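Local structure of putative histidinol-phosphate aminotransferase (3P1T) at residues A[184-196]-A[207-220]. The protein probably catalyses the pyridoxal 5'-phosphate-dependent transfer of an amino group between L-histidinol phosphate and 2-oxoglutarate, a step of histidine biosynthesis. Residues are numbered along the deposited sequence; the frame is centred on the assembly and turned at random.
With EDO (1,2-ethanediol), chain H.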
loop_
_atom_site.group_PDB
_atom_site.type_symbol
_atom_site.label_atom_id
_atom_site.label_comp_id
_atom_site.label_asym_id
_atom_site.label_seq_id
_atom_site.Cartn_x
_atom_site.Cartn_y
_atom_site.Cartn_z
ATOM N N LEU A 184 -11.651 5.026 22.274
ATOM C CA LEU A 184 -10.463 4.375 21.751
ATOM C C LEU A 184 -9.584 4.146 22.954
ATOM O O LEU A 184 -9.327 5.099 23.699
ATOM C CB LEU A 184 -9.757 5.184 20.639
ATOM C CG LEU A 184 -10.463 5.366 19.312
ATOM C CD1 LEU A 184 -9.827 6.480 18.549
ATOM C CD2 LEU A 184 -10.432 4.106 18.486
ATOM N N ALA A 185 -9.230 2.891 23.227
ATOM C CA ALA A 185 -8.414 2.552 24.384
ATOM C C ALA A 185 -6.972 2.283 23.946
ATOM O O ALA A 185 -6.696 1.262 23.318
ATOM C CB ALA A 185 -9.002 1.344 25.110
ATOM N N TYR A 186 -6.083 3.238 24.208
ATOM C CA TYR A 186 -4.673 3.141 23.875
ATOM C C TYR A 186 -3.875 3.881 24.952
ATOM O O TYR A 186 -4.401 4.777 25.612
ATOM C CB TYR A 186 -4.360 3.656 22.445
ATOM C CG TYR A 186 -4.635 5.122 22.249
ATOM C CD1 TYR A 186 -3.680 6.079 22.576
ATOM C CD2 TYR A 186 -5.848 5.562 21.725
ATOM C CE1 TYR A 186 -3.949 7.440 22.455
ATOM C CE2 TYR A 186 -6.120 6.921 21.578
ATOM C CZ TYR A 186 -5.171 7.859 21.956
ATOM O OH TYR A 186 -5.432 9.199 21.816
ATOM N N GLY A 187 -2.628 3.468 25.128
ATOM C CA GLY A 187 -1.710 4.026 26.111
ATOM C C GLY A 187 -0.323 3.439 25.979
ATOM O O GLY A 187 -0.023 2.793 24.974
ATOM N N GLU A 188 0.513 3.634 27.009
ATOM C CA GLU A 188 1.920 3.197 27.079
ATOM C C GLU A 188 2.114 1.775 26.488
ATOM O O GLU A 188 3.000 1.598 25.649
ATOM C CB GLU A 188 2.404 3.239 28.547
ATOM C CG GLU A 188 3.898 3.031 28.784
ATOM C CD GLU A 188 4.329 2.846 30.237
ATOM O OE1 GLU A 188 3.823 3.583 31.116
ATOM O OE2 GLU A 188 5.203 1.984 30.491
ATOM N N ASN A 189 1.249 0.805 26.864
ATOM C CA ASN A 189 1.384 -0.600 26.456
ATOM C C ASN A 189 0.134 -1.162 25.767
ATOM O O ASN A 189 -0.077 -2.383 25.751
ATOM C CB ASN A 189 1.673 -1.442 27.710
ATOM C CG ASN A 189 2.807 -0.909 28.531
ATOM O OD1 ASN A 189 3.940 -0.745 28.055
ATOM N ND2 ASN A 189 2.500 -0.572 29.764
ATOM N N GLU A 190 -0.673 -0.285 25.179
ATOM C CA GLU A 190 -1.902 -0.719 24.529
ATOM C C GLU A 190 -2.144 0.096 23.255
ATOM O O GLU A 190 -1.983 1.325 23.236
ATOM C CB GLU A 190 -3.097 -0.605 25.500
ATOM C CG GLU A 190 -4.337 -1.345 25.043
ATOM C CD GLU A 190 -5.525 -1.365 25.989
ATOM O OE1 GLU A 190 -5.363 -1.040 27.192
ATOM O OE2 GLU A 190 -6.627 -1.728 25.517
ATOM N N LEU A 191 -2.512 -0.620 22.195
ATOM C CA LEU A 191 -2.844 -0.070 20.887
ATOM C C LEU A 191 -4.204 -0.610 20.418
ATOM O O LEU A 191 -4.641 -1.679 20.859
ATOM C CB LEU A 191 -1.746 -0.389 19.847
ATOM C CG LEU A 191 -0.390 0.258 20.085
ATOM C CD1 LEU A 191 0.564 -0.727 20.727
ATOM C CD2 LEU A 191 0.219 0.721 18.786
ATOM N N VAL A 192 -4.871 0.122 19.532
ATOM C CA VAL A 192 -6.167 -0.310 19.000
ATOM C C VAL A 192 -6.153 -0.081 17.460
ATOM O O VAL A 192 -5.567 0.890 16.970
ATOM C CB VAL A 192 -7.380 0.371 19.731
ATOM C CG1 VAL A 192 -7.283 1.883 19.781
ATOM C CG2 VAL A 192 -8.722 -0.066 19.174
ATOM N N PHE A 193 -6.729 -1.031 16.712
ATOM C CA PHE A 193 -6.858 -0.950 15.262
ATOM C C PHE A 193 -8.339 -0.864 14.848
ATOM O O PHE A 193 -9.158 -1.615 15.360
ATOM C CB PHE A 193 -6.177 -2.150 14.584
ATOM C CG PHE A 193 -6.427 -2.264 13.094
ATOM C CD1 PHE A 193 -5.648 -1.555 12.182
ATOM C CD2 PHE A 193 -7.442 -3.089 12.601
ATOM C CE1 PHE A 193 -5.889 -1.652 10.807
ATOM C CE2 PHE A 193 -7.687 -3.180 11.224
ATOM C CZ PHE A 193 -6.889 -2.485 10.338
ATOM N N ARG A 194 -8.655 0.042 13.903
ATOM C CA ARG A 194 -9.981 0.210 13.292
ATOM C C ARG A 194 -9.855 0.019 11.784
ATOM O O ARG A 194 -8.892 0.529 11.191
ATOM C CB ARG A 194 -10.604 1.580 13.619
ATOM C CG ARG A 194 -10.903 1.813 15.090
ATOM C CD ARG A 194 -12.120 1.064 15.544
ATOM N NE ARG A 194 -12.365 1.247 16.976
ATOM C CZ ARG A 194 -13.173 2.166 17.487
ATOM N NH1 ARG A 194 -13.806 3.018 16.692
ATOM N NH2 ARG A 194 -13.352 2.244 18.801
ATOM N N SER A 195 -10.813 -0.709 11.171
ATOM C CA SER A 195 -10.855 -1.006 9.732
ATOM C C SER A 195 -11.875 -0.134 9.008
ATOM O O SER A 195 -12.915 0.186 9.594
ATOM C CB SER A 195 -11.212 -2.475 9.522
ATOM O OG SER A 195 -11.232 -2.864 8.157
ATOM N N PHE A 196 -11.612 0.220 7.727
ATOM C CA PHE A 196 -12.578 0.985 6.938
ATOM C C PHE A 196 -13.243 0.060 5.911
ATOM O O PHE A 196 -13.989 0.522 5.040
ATOM C CB PHE A 196 -11.918 2.214 6.256
ATOM C CG PHE A 196 -11.322 3.205 7.236
ATOM C CD1 PHE A 196 -12.143 4.009 8.028
ATOM C CD2 PHE A 196 -9.950 3.304 7.398
ATOM C CE1 PHE A 196 -11.598 4.871 8.983
ATOM C CE2 PHE A 196 -9.405 4.179 8.343
ATOM C CZ PHE A 196 -10.232 4.958 9.129
ATOM N N LEU A 207 -7.841 -0.323 3.895
ATOM C CA LEU A 207 -7.320 0.751 4.733
ATOM C C LEU A 207 -7.756 0.553 6.184
ATOM O O LEU A 207 -8.815 -0.037 6.459
ATOM C CB LEU A 207 -7.764 2.145 4.241
ATOM C CG LEU A 207 -7.332 2.575 2.855
ATOM C CD1 LEU A 207 -7.968 3.883 2.479
ATOM C CD2 LEU A 207 -5.826 2.674 2.747
ATOM N N GLY A 208 -6.945 1.079 7.089
ATOM C CA GLY A 208 -7.190 1.009 8.521
ATOM C C GLY A 208 -6.442 2.097 9.260
ATOM O O GLY A 208 -5.539 2.737 8.704
ATOM N N ALA A 209 -6.830 2.318 10.517
ATOM C CA ALA A 209 -6.226 3.307 11.398
ATOM C C ALA A 209 -5.735 2.640 12.681
ATOM O O ALA A 209 -6.502 1.932 13.340
ATOM C CB ALA A 209 -7.232 4.413 11.719
ATOM N N LEU A 210 -4.452 2.849 13.020
ATOM C CA LEU A 210 -3.831 2.311 14.237
ATOM C C LEU A 210 -3.654 3.431 15.243
ATOM O O LEU A 210 -3.101 4.479 14.899
ATOM C CB LEU A 210 -2.480 1.620 13.939
ATOM C CG LEU A 210 -1.662 1.138 15.140
ATOM C CD1 LEU A 210 -2.385 0.022 15.924
ATOM C CD2 LEU A 210 -0.275 0.701 14.707
ATOM N N PHE A 211 -4.101 3.203 16.481
ATOM C CA PHE A 211 -4.005 4.195 17.562
ATOM C C PHE A 211 -3.084 3.668 18.643
ATOM O O PHE A 211 -3.183 2.498 19.014
ATOM C CB PHE A 211 -5.399 4.539 18.134
ATOM C CG PHE A 211 -6.400 4.920 17.071
ATOM C CD1 PHE A 211 -7.161 3.951 16.423
ATOM C CD2 PHE A 211 -6.568 6.241 16.693
ATOM C CE1 PHE A 211 -8.069 4.302 15.409
ATOM C CE2 PHE A 211 -7.491 6.591 15.685
ATOM C CZ PHE A 211 -8.231 5.622 15.052
ATOM N N GLY A 212 -2.186 4.520 19.121
ATOM C CA GLY A 212 -1.235 4.144 20.159
ATOM C C GLY A 212 -0.483 5.313 20.756
ATOM O O GLY A 212 -0.774 6.481 20.442
ATOM N N PRO A 213 0.512 4.994 21.627
ATOM C CA PRO A 213 1.338 6.060 22.246
ATOM C C PRO A 213 2.181 6.787 21.190
ATOM O O PRO A 213 2.688 6.149 20.263
ATOM C CB PRO A 213 2.207 5.309 23.257
ATOM C CG PRO A 213 2.242 3.896 22.778
ATOM C CD PRO A 213 0.942 3.645 22.052
ATOM N N SER A 214 2.296 8.126 21.324
ATOM C CA SER A 214 2.887 9.032 20.339
ATOM C C SER A 214 4.336 8.675 19.944
ATOM O O SER A 214 4.651 8.765 18.750
ATOM C CB SER A 214 2.835 10.487 20.809
ATOM O OG SER A 214 3.328 10.703 22.118
ATOM N N GLU A 215 5.184 8.262 20.899
ATOM C CA GLU A 215 6.589 7.937 20.600
ATOM C C GLU A 215 6.662 6.711 19.675
ATOM O O GLU A 215 7.323 6.788 18.642
ATOM C CB GLU A 215 7.456 7.729 21.868
ATOM C CG GLU A 215 6.745 7.157 23.088
ATOM C CD GLU A 215 5.976 8.173 23.913
ATOM O OE1 GLU A 215 6.587 9.170 24.361
ATOM O OE2 GLU A 215 4.763 7.958 24.131
ATOM N N LEU A 216 5.949 5.609 20.004
ATOM C CA LEU A 216 5.893 4.372 19.205
ATOM C C LEU A 216 5.311 4.646 17.802
ATOM O O LEU A 216 5.896 4.213 16.811
ATOM C CB LEU A 216 5.059 3.297 19.939
ATOM C CG LEU A 216 4.796 1.966 19.216
ATOM C CD1 LEU A 216 6.089 1.224 18.900
ATOM C CD2 LEU A 216 3.876 1.076 20.040
ATOM N N ILE A 217 4.191 5.389 17.717
ATOM C CA ILE A 217 3.543 5.756 16.448
ATOM C C ILE A 217 4.561 6.506 15.547
ATOM O O ILE A 217 4.671 6.190 14.367
ATOM C CB ILE A 217 2.260 6.608 16.734
ATOM C CG1 ILE A 217 1.111 5.769 17.374
ATOM C CG2 ILE A 217 1.780 7.362 15.504
ATOM C CD1 ILE A 217 0.399 4.743 16.492
ATOM N N ALA A 218 5.305 7.470 16.118
ATOM C CA ALA A 218 6.301 8.275 15.397
ATOM C C ALA A 218 7.422 7.395 14.791
ATOM O O ALA A 218 7.838 7.638 13.651
ATOM C CB ALA A 218 6.907 9.321 16.326
ATOM N N ALA A 219 7.905 6.387 15.553
ATOM C CA ALA A 219 8.962 5.474 15.101
ATOM C C ALA A 219 8.467 4.549 13.970
ATOM O O ALA A 219 9.250 4.235 13.065
ATOM C CB ALA A 219 9.474 4.645 16.264
HETATM N N MSE A 220 7.182 4.113 14.019
HETATM C CA MSE A 220 6.629 3.251 12.977
HETATM C C MSE A 220 6.345 4.080 11.707
HETATM O O MSE A 220 6.619 3.589 10.610
HETATM C CB MSE A 220 5.360 2.512 13.453
HETATM C CG MSE A 220 5.621 1.412 14.467
HETATM SE SE MSE A 220 3.979 0.522 15.004
HETATM C CE MSE A 220 3.080 1.962 15.816
HETATM C C1 EDO H . -0.104 9.561 24.121
HETATM O O1 EDO H . -0.565 8.301 24.643
HETATM C C2 EDO H . 1.227 10.024 24.721
HETATM O O2 EDO H . 2.284 9.106 24.418
HETATM O O HOH W 1 -8.674 -3.264 6.610
#
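Strands 190-195 and 208-211 pair edge to edge as antiparallel neighbours in the seven-stranded mixed sheet of this aminotransferase, their axes 165° apart. Two hydrogen-bonded pairs, Val192 with Phe211 and Arg194 with Ala209, each close with two backbone bonds; the one from Phe211 N to Val192 O measures 2.8 Å. Beyond the last pair Phe196 N reaches Leu207 O, and a water donates to that same oxygen while also bonding Ser195 OG.

The two faces of the sheet are filled differently. On the one bearing Val192, Arg194 and Phe211, the aromatic ring of Phe211 is the hub. Leu184 lays its two methyls over two flat groups: CD1 stands 3.7 Å from the centroid of the Phe211 ring in a CH-pi contact, 13° off the ring normal, and CD2 covers a face of the Arg194 guanidinium, whose NH2 forms a salt bridge with Glu171. Val192 CG1, set between backbone N and carbonyl carbon (chi1 52°), meets Phe211 CB at 3.6 Å, and Tyr186 CD2 reaches the same carbon from the preceding loop.

On the other face Phe193 brings CE1 to 3.7 Å from Gly208 CA, so that its ring rests against the glycine backbone of the neighbouring strand. Leu191 splits its two methyls: CD2 touches Leu210 CD1, while Leu191 CD1 meets Leu216 CD2 of helix 214-221 at 3.8 Å. Helix 76-87 covers this side through Phe193 and Leu210. At the turn from Gly187 to Glu190, the ring of Pro213, N-cap of helix 214-221, packs against Gly187 O.

With strand 71-74 beyond 208-211 and parallel strand 166-170 beyond 190-195, strand 208-211 is the one antiparallel member within the large-domain sheet, as characteristic of fold-type I pyridoxal-phosphate enzymes.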